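Local coordinates for glycoside hydrolase family 16 protein (PDB 6T2N), which probably acts as an endo-beta-galactosidase that cuts within mucin O-glycans, an early step in mucin breakdown by a human gut bacterium, at residues T87-N92 / H105-A110; K71-V76 / S132-T137. All coordinates share one frame; numbering follows the deposited sequence.

Contact 1 (T87-N92 / H105-A110)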
ATOM      1  N   THR A  87     -11.686   5.740   8.975  1.00 64.83           N
ATOM      2  CA  THR A  87     -12.080   5.525  10.407  1.00 66.70           C
ATOM      3  C   THR A  87     -11.751   4.124  10.906  1.00 64.94           C
ATOM      4  O   THR A  87     -11.744   3.211  10.101  1.00 68.55           O
ATOM      5  CB  THR A  87     -13.567   5.753  10.705  1.00 65.24           C
ATOM      6  OG1 THR A  87     -14.186   4.481  10.484  1.00 61.67           O
ATOM      7  CG2 THR A  87     -14.194   6.882   9.906  1.00 62.75           C
ATOM      8  N   GLY A  88     -11.560   3.996  12.218  1.00 64.87           N
ATOM      9  CA  GLY A  88     -11.088   2.746  12.841  1.00 65.39           C
ATOM     10  C   GLY A  88     -12.259   1.887  13.260  1.00 67.11           C
ATOM     11  O   GLY A  88     -11.990   0.791  13.785  1.00 68.50           O
ATOM     12  N   ARG A  89     -13.474   2.436  13.036  1.00 64.75           N
ATOM     13  CA  ARG A  89     -14.841   1.917  13.302  1.00 62.19           C
ATOM     14  C   ARG A  89     -15.056   0.614  12.562  1.00 62.02           C
ATOM     15  O   ARG A  89     -14.684   0.493  11.418  1.00 62.90           O
ATOM     16  CB  ARG A  89     -15.892   2.883  12.742  1.00 62.33           C
ATOM     17  CG  ARG A  89     -15.980   4.243  13.433  1.00 63.30           C
ATOM     18  CD  ARG A  89     -17.000   5.150  12.785  1.00 64.28           C
ATOM     19  NE  ARG A  89     -16.945   5.102  11.334  1.00 64.15           N
ATOM     20  CZ  ARG A  89     -17.985   5.147  10.492  1.00 67.06           C
ATOM     21  NH1 ARG A  89     -19.229   5.227  10.926  1.00 69.24           N
ATOM     22  NH2 ARG A  89     -17.769   5.104   9.184  1.00 68.94           N
ATOM     23  N   PRO A  90     -15.687  -0.429  13.124  1.00 65.44           N
ATOM     24  CA  PRO A  90     -15.662  -1.716  12.401  1.00 64.74           C
ATOM     25  C   PRO A  90     -16.463  -1.484  11.028  1.00 66.60           C
ATOM     26  O   PRO A  90     -16.815  -2.408  10.250  1.00 69.72           O
ATOM     27  CB  PRO A  90     -16.446  -2.582  13.430  1.00 67.61           C
ATOM     28  CG  PRO A  90     -16.161  -1.903  14.764  1.00 68.98           C
ATOM     29  CD  PRO A  90     -16.341  -0.446  14.445  1.00 67.48           C
ATOM     30  N   LYS A  91     -17.203  -0.508  10.921  1.00 74.81           N
ATOM     31  CA  LYS A  91     -18.172  -0.150   9.802  1.00 76.14           C
ATOM     32  C   LYS A  91     -17.324  -0.208   8.560  1.00 67.43           C
ATOM     33  O   LYS A  91     -17.816  -0.852   7.588  1.00 64.57           O
ATOM     34  CB  LYS A  91     -18.945   1.175   9.999  1.00 79.97           C
ATOM     35  CG  LYS A  91     -19.879   1.576   8.845  1.00 80.51           C
ATOM     36  CD  LYS A  91     -20.752   2.824   9.058  1.00 79.80           C
ATOM     37  CE  LYS A  91     -21.842   2.929   8.005  1.00 80.48           C
ATOM     38  NZ  LYS A  91     -22.262   4.331   7.769  1.00 77.58           N
ATOM     39  N   ASN A  92     -16.118   0.375   8.713  1.00 69.06           N
ATOM     40  CA  ASN A  92     -15.012   0.504   7.707  1.00 63.88           C
ATOM     41  C   ASN A  92     -13.916  -0.581   7.852  1.00 63.02           C
ATOM     42  O   ASN A  92     -13.277  -0.886   6.831  1.00 65.36           O
ATOM     43  CB  ASN A  92     -14.419   1.909   7.786  1.00 62.15           C
ATOM     44  CG  ASN A  92     -15.474   3.006   7.644  1.00 65.57           C
ATOM     45  OD1 ASN A  92     -15.604   3.866   8.513  1.00 64.07           O
ATOM     46  ND2 ASN A  92     -16.209   3.017   6.531  1.00 67.89           N
ATOM     47  N   HIS A 105     -18.318   3.295   2.546  1.00 63.19           N
ATOM     48  CA  HIS A 105     -19.741   3.656   2.743  1.00 65.20           C
ATOM     49  C   HIS A 105     -19.910   5.098   2.306  1.00 63.04           C
ATOM     50  O   HIS A 105     -19.199   5.941   2.881  1.00 61.72           O
ATOM     51  CB  HIS A 105     -20.172   3.590   4.217  1.00 65.18           C
ATOM     52  CG  HIS A 105     -20.124   2.245   4.823  1.00 63.96           C
ATOM     53  ND1 HIS A 105     -21.153   1.380   4.697  1.00 66.89           N
ATOM     54  CD2 HIS A 105     -19.175   1.627   5.561  1.00 64.52           C
ATOM     55  CE1 HIS A 105     -20.847   0.264   5.329  1.00 67.58           C
ATOM     56  NE2 HIS A 105     -19.646   0.389   5.878  1.00 62.64           N
ATOM     57  N   PHE A 106     -20.831   5.354   1.381  1.00 62.80           N
ATOM     58  CA  PHE A 106     -21.368   6.708   1.125  1.00 62.02           C
ATOM     59  C   PHE A 106     -22.022   7.186   2.432  1.00 62.76           C
ATOM     60  O   PHE A 106     -23.049   6.665   2.774  1.00 62.69           O
ATOM     61  CB  PHE A 106     -22.344   6.664  -0.041  1.00 62.58           C
ATOM     62  CG  PHE A 106     -23.044   7.970  -0.234  1.00 64.43           C
ATOM     63  CD1 PHE A 106     -22.402   8.999  -0.896  1.00 64.34           C
ATOM     64  CD2 PHE A 106     -24.309   8.188   0.300  1.00 65.81           C
ATOM     65  CE1 PHE A 106     -23.046  10.222  -1.058  1.00 66.05           C
ATOM     66  CE2 PHE A 106     -24.934   9.414   0.143  1.00 66.60           C
ATOM     67  CZ  PHE A 106     -24.297  10.430  -0.526  1.00 64.72           C
ATOM     68  N   GLU A 107     -21.407   8.116   3.160  1.00 63.56           N
ATOM     69  CA  GLU A 107     -21.836   8.506   4.527  1.00 64.39           C
ATOM     70  C   GLU A 107     -21.070   9.777   4.935  1.00 68.79           C
ATOM     71  O   GLU A 107     -19.841   9.741   5.116  1.00 70.28           O
ATOM     72  CB  GLU A 107     -21.624   7.341   5.485  1.00 62.52           C
ATOM     73  CG  GLU A 107     -21.277   7.809   6.877  1.00 63.91           C
ATOM     74  CD  GLU A 107     -20.872   6.715   7.845  1.00 66.49           C
ATOM     75  OE1 GLU A 107     -20.171   5.759   7.426  1.00 70.91           O
ATOM     76  OE2 GLU A 107     -21.215   6.833   9.016  1.00 64.53           O
ATOM     77  N   LYS A 108     -21.765  10.901   5.038  1.00 73.54           N
ATOM     78  CA  LYS A 108     -21.128  12.186   5.397  1.00 72.12           C
ATOM     79  C   LYS A 108     -20.612  12.055   6.820  1.00 71.70           C
ATOM     80  O   LYS A 108     -21.386  11.640   7.686  1.00 75.65           O
ATOM     81  CB  LYS A 108     -22.133  13.321   5.273  1.00 75.34           C
ATOM     82  CG  LYS A 108     -21.620  14.697   5.653  1.00 78.61           C
ATOM     83  CD  LYS A 108     -22.650  15.738   5.352  1.00 83.79           C
ATOM     84  CE  LYS A 108     -22.297  17.100   5.891  1.00 89.79           C
ATOM     85  NZ  LYS A 108     -23.476  17.997   5.817  1.00 96.11           N
ATOM     86  N   PHE A 109     -19.363  12.426   7.047  1.00 68.43           N
ATOM     87  CA  PHE A 109     -18.657  12.107   8.312  1.00 68.86           C
ATOM     88  C   PHE A 109     -17.532  13.115   8.514  1.00 67.44           C
ATOM     89  O   PHE A 109     -16.857  13.461   7.534  1.00 64.32           O
ATOM     90  CB  PHE A 109     -18.152  10.665   8.269  1.00 64.70           C
ATOM     91  CG  PHE A 109     -17.670  10.099   9.578  1.00 63.64           C
ATOM     92  CD1 PHE A 109     -16.348  10.229   9.961  1.00 62.04           C
ATOM     93  CD2 PHE A 109     -18.528   9.398  10.414  1.00 66.22           C
ATOM     94  CE1 PHE A 109     -15.884   9.665  11.145  1.00 62.98           C
ATOM     95  CE2 PHE A 109     -18.063   8.843  11.602  1.00 67.67           C
ATOM     96  CZ  PHE A 109     -16.730   8.952  11.955  1.00 64.51           C
ATOM     97  N   ALA A 110     -17.384  13.603   9.746  1.00 70.42           N
ATOM     98  CA  ALA A 110     -16.462  14.714  10.065  1.00 70.52           C
ATOM     99  C   ALA A 110     -15.016  14.225   9.919  1.00 67.13           C
ATOM    100  O   ALA A 110     -14.753  13.056  10.254  1.00 71.33           O
ATOM    101  CB  ALA A 110     -16.755  15.259  11.431  1.00 72.89           C
TER

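Contact 2 (K71-V76 / S132-T137)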
ATOM      1  N   LYS A  71      -2.701  -0.607  12.498  1.00 60.70           N
ATOM      2  CA  LYS A  71      -3.346   0.570  13.102  1.00 61.50           C
ATOM      3  C   LYS A  71      -4.155   1.228  12.014  1.00 59.98           C
ATOM      4  O   LYS A  71      -3.824   1.106  10.847  1.00 59.49           O
ATOM      5  CB  LYS A  71      -2.349   1.477  13.813  1.00 63.67           C
ATOM      6  CG  LYS A  71      -1.820   0.830  15.076  1.00 69.68           C
ATOM      7  CD  LYS A  71      -0.980   1.777  15.894  1.00 78.86           C
ATOM      8  CE  LYS A  71      -0.193   1.074  16.986  1.00 85.62           C
ATOM      9  NZ  LYS A  71      -1.060   0.693  18.128  1.00 90.51           N
ATOM     10  N   PRO A  72      -5.316   1.804  12.385  1.00 64.69           N
ATOM     11  CA  PRO A  72      -6.178   2.483  11.433  1.00 64.90           C
ATOM     12  C   PRO A  72      -5.491   3.812  11.119  1.00 62.53           C
ATOM     13  O   PRO A  72      -4.970   4.427  12.022  1.00 67.48           O
ATOM     14  CB  PRO A  72      -7.499   2.683  12.229  1.00 63.71           C
ATOM     15  CG  PRO A  72      -7.035   2.833  13.645  1.00 63.70           C
ATOM     16  CD  PRO A  72      -5.901   1.833  13.745  1.00 65.50           C
ATOM     17  N   GLU A  73      -5.522   4.229   9.871  1.00 59.44           N
ATOM     18  CA  GLU A  73      -5.263   5.646   9.567  1.00 59.99           C
ATOM     19  C   GLU A  73      -6.563   6.332   9.928  1.00 57.67           C
ATOM     20  O   GLU A  73      -7.582   5.691   9.698  1.00 62.38           O
ATOM     21  CB  GLU A  73      -4.919   5.851   8.091  1.00 62.89           C
ATOM     22  CG  GLU A  73      -3.689   5.124   7.582  1.00 61.59           C
ATOM     23  CD  GLU A  73      -3.156   5.798   6.330  1.00 62.50           C
ATOM     24  OE1 GLU A  73      -3.928   5.825   5.362  1.00 62.61           O
ATOM     25  OE2 GLU A  73      -2.010   6.342   6.353  1.00 58.34           O
ATOM     26  N   LEU A  74      -6.510   7.572  10.400  1.00 58.70           N
ATOM     27  CA  LEU A  74      -7.690   8.350  10.867  1.00 59.33           C
ATOM     28  C   LEU A  74      -7.778   9.715  10.164  1.00 60.52           C
ATOM     29  O   LEU A  74      -6.874  10.578  10.293  1.00 66.92           O
ATOM     30  CB  LEU A  74      -7.600   8.479  12.391  1.00 59.84           C
ATOM     31  CG  LEU A  74      -7.498   7.141  13.134  1.00 60.83           C
ATOM     32  CD1 LEU A  74      -7.307   7.313  14.635  1.00 62.67           C
ATOM     33  CD2 LEU A  74      -8.713   6.279  12.850  1.00 59.79           C
ATOM     34  N   GLY A  75      -8.857   9.915   9.427  1.00 59.91           N
ATOM     35  CA  GLY A  75      -9.208  11.238   8.881  1.00 60.27           C
ATOM     36  C   GLY A  75      -8.824  11.368   7.429  1.00 57.39           C
ATOM     37  O   GLY A  75      -8.553  10.372   6.776  1.00 51.95           O
ATOM     38  N   VAL A  76      -8.832  12.581   6.924  1.00 57.73           N
ATOM     39  CA  VAL A  76      -8.389  12.834   5.534  1.00 55.27           C
ATOM     40  C   VAL A  76      -6.872  12.891   5.534  1.00 53.26           C
ATOM     41  O   VAL A  76      -6.349  13.723   6.216  1.00 56.97           O
ATOM     42  CB  VAL A  76      -9.040  14.115   5.011  1.00 57.47           C
ATOM     43  CG1 VAL A  76      -8.493  14.452   3.631  1.00 55.88           C
ATOM     44  CG2 VAL A  76     -10.584  14.005   5.045  1.00 56.82           C
ATOM     45  N   SER A 132     -14.139   5.156   4.669  1.00 52.45           N
ATOM     46  CA  SER A 132     -13.557   3.861   4.266  1.00 52.56           C
ATOM     47  C   SER A 132     -12.548   3.491   5.344  1.00 52.73           C
ATOM     48  O   SER A 132     -12.463   4.275   6.349  1.00 52.23           O
ATOM     49  CB  SER A 132     -12.976   3.947   2.857  1.00 53.55           C
ATOM     50  OG  SER A 132     -12.591   2.657   2.370  1.00 52.19           O
ATOM     51  N   GLY A 133     -11.776   2.424   5.097  1.00 52.82           N
ATOM     52  CA  GLY A 133     -10.680   1.976   6.002  1.00 56.73           C
ATOM     53  C   GLY A 133      -9.286   1.960   5.368  1.00 56.61           C
ATOM     54  O   GLY A 133      -9.147   1.688   4.176  1.00 56.55           O
ATOM     55  N   SER A 134      -8.290   2.184   6.205  1.00 58.00           N
ATOM     56  CA  SER A 134      -6.854   2.147   5.874  1.00 59.44           C
ATOM     57  C   SER A 134      -6.145   1.656   7.132  1.00 63.46           C
ATOM     58  O   SER A 134      -6.425   2.231   8.245  1.00 66.22           O
ATOM     59  CB  SER A 134      -6.330   3.509   5.419  1.00 59.34           C
ATOM     60  OG  SER A 134      -4.961   3.435   5.038  1.00 54.89           O
ATOM     61  N   VAL A 135      -5.310   0.626   6.974  1.00 63.53           N
ATOM     62  CA  VAL A 135      -4.394   0.125   8.036  1.00 66.43           C
ATOM     63  C   VAL A 135      -2.957   0.375   7.599  1.00 65.02           C
ATOM     64  O   VAL A 135      -2.664   0.253   6.397  1.00 68.94           O
ATOM     65  CB  VAL A 135      -4.622  -1.366   8.351  1.00 69.59           C
ATOM     66  CG1 VAL A 135      -5.899  -1.574   9.135  1.00 68.16           C
ATOM     67  CG2 VAL A 135      -4.596  -2.237   7.105  1.00 70.04           C
ATOM     68  N   THR A 136      -2.086   0.625   8.562  1.00 64.65           N
ATOM     69  CA  THR A 136      -0.675   0.968   8.298  1.00 64.73           C
ATOM     70  C   THR A 136       0.167   0.206   9.308  1.00 65.12           C
ATOM     71  O   THR A 136      -0.267   0.097  10.496  1.00 62.94           O
ATOM     72  CB  THR A 136      -0.496   2.485   8.392  1.00 65.93           C
ATOM     73  OG1 THR A 136       0.895   2.803   8.296  1.00 64.84           O
ATOM     74  CG2 THR A 136      -1.091   3.039   9.677  1.00 66.30           C
ATOM     75  N   THR A 137       1.325  -0.273   8.874  1.00 62.26           N
ATOM     76  CA  THR A 137       2.281  -0.923   9.793  1.00 64.79           C
ATOM     77  C   THR A 137       3.260   0.135  10.308  1.00 63.51           C
ATOM     78  O   THR A 137       4.171  -0.244  11.032  1.00 65.03           O
ATOM     79  CB  THR A 137       2.909  -2.152   9.125  1.00 67.70           C
ATOM     80  OG1 THR A 137       3.923  -1.764   8.190  1.00 71.14           O
ATOM     81  CG2 THR A 137       1.856  -3.017   8.457  1.00 68.25           C
TER

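Contact 1 (T87-N92 / H105-A110)
A salt-bridge network of Arg-89, Lys-91 and Glu-107 joins two chain connections, each crossing from one sheet of the family 16 beta-sandwich to the other. Arg-89 grips the carboxylate end-on, its chain bent at chi3 (-43°) to turn the guanidinium onto Glu-107. NH2 reaches Glu-107 OE1 at 3.0 Å with an N-H...O angle of 164°. NH1 reaches OE2 at a longer 3.2 Å. OE1 lies close to the guanidinium plane, yet NH2 meets it from above the carboxylate plane. Thr-87 OG1 accepts from Arg-89 NE at 3.0 Å, while Asn-92 OD1 takes NH2, fixing the guanidinium's rotation; one face carries an off-centre cation-pi contact with Phe-109. A methionine in place of Arg-89 would probably leave Glu-107 without its two-nitrogen partner and Thr-87 OG1 without the NE donor. The Lys-91 NZ bridge to OE1 is less certain, because NZ is modelled too close to the Glu-107 carboxylate. Lys-91 CE lies 3.6 Å from the His-105 ring centroid, a CH-pi contact, and His-105 NE2 donates to Lys-91 O at 2.8 Å. Thr-131 OG1 bonds Glu-107 OE1 and Asn-92 ND2, tying both segments to strand 127-136, with which strand 109-110 pairs antiparallel.

Contact 2 (K71-V76 / S132-T137)
Glu-73 and Ser-134 carry the largest shares of this contact, beside a short antiparallel ladder that attaches strand 71-72 to strand 127-136 in one sheet of the GH16 beta-sandwich. The register rests on two bridges. Lys-71 and Thr-136 form a hydrogen-bonded pair, with Thr-136 N to Lys-71 O at 2.9 Å and Lys-71 N to Thr-136 O at 3.2 Å. Pro-72 and Val-135 follow as a non-hydrogen-bonded pair, a position in which the proline's missing N-H costs the ladder nothing. At this site the backbones meet through CA-H...O contacts instead, Pro-72 CA to Ser-134 O and Val-135 CA to Lys-71 O. Beyond the two bridges Glu-73 N also bonds Ser-134 O (2.7 Å), although the donor stands above the carbonyl plane.

Lys-71 and Thr-136 send their CB atoms to one face of the sheet, Pro-72 and Val-135 to the other. On the first face Thr-136 CG2 packs against Glu-73 CG at 3.9 Å, while Thr-136 OG1 bonds the backbone N of Ile-138. The Glu-73 chain runs extended beyond CG (chi2 -158°) and passes over Ser-134, its CB 3.8 Å from Ser-134 CB. OE2 of Glu-73 forms a salt bridge with Arg-78, and OE1 takes the serine hydroxyl among its partners. With OG anti to the backbone N (chi1 -177°), Ser-134 points its hydroxyl at that oxygen, donating to Glu-73 OE1 at 2.6 Å from 41° out of the carboxylate plane.

Contact 1 and contact 2 have centres about 11 Å apart and meet along strand 127-136: contact 2 includes its residues from Ser-132 on, and contact 1 adjoins it through the neighbouring strand 109-110. The direct junction is a probable hydrogen bond from Thr-87 N to Ser-132 O at 3.1 Å, beside which Gly-88 CA packs on Pro-72 CB at 3.6 Å. In sequence both segments of contact 1 fall between residues 76 and 132, so the strand pairing of contact 2 brackets them. The calcium ion, at Glu-59, Gly-98 and Asp-297, stands apart from contact 2: the Val-135 side chain is about 14 Å from it. Gly-98 nevertheless belongs to the hairpin of strands 93-96 and 99-104 that links the two segments of contact 1.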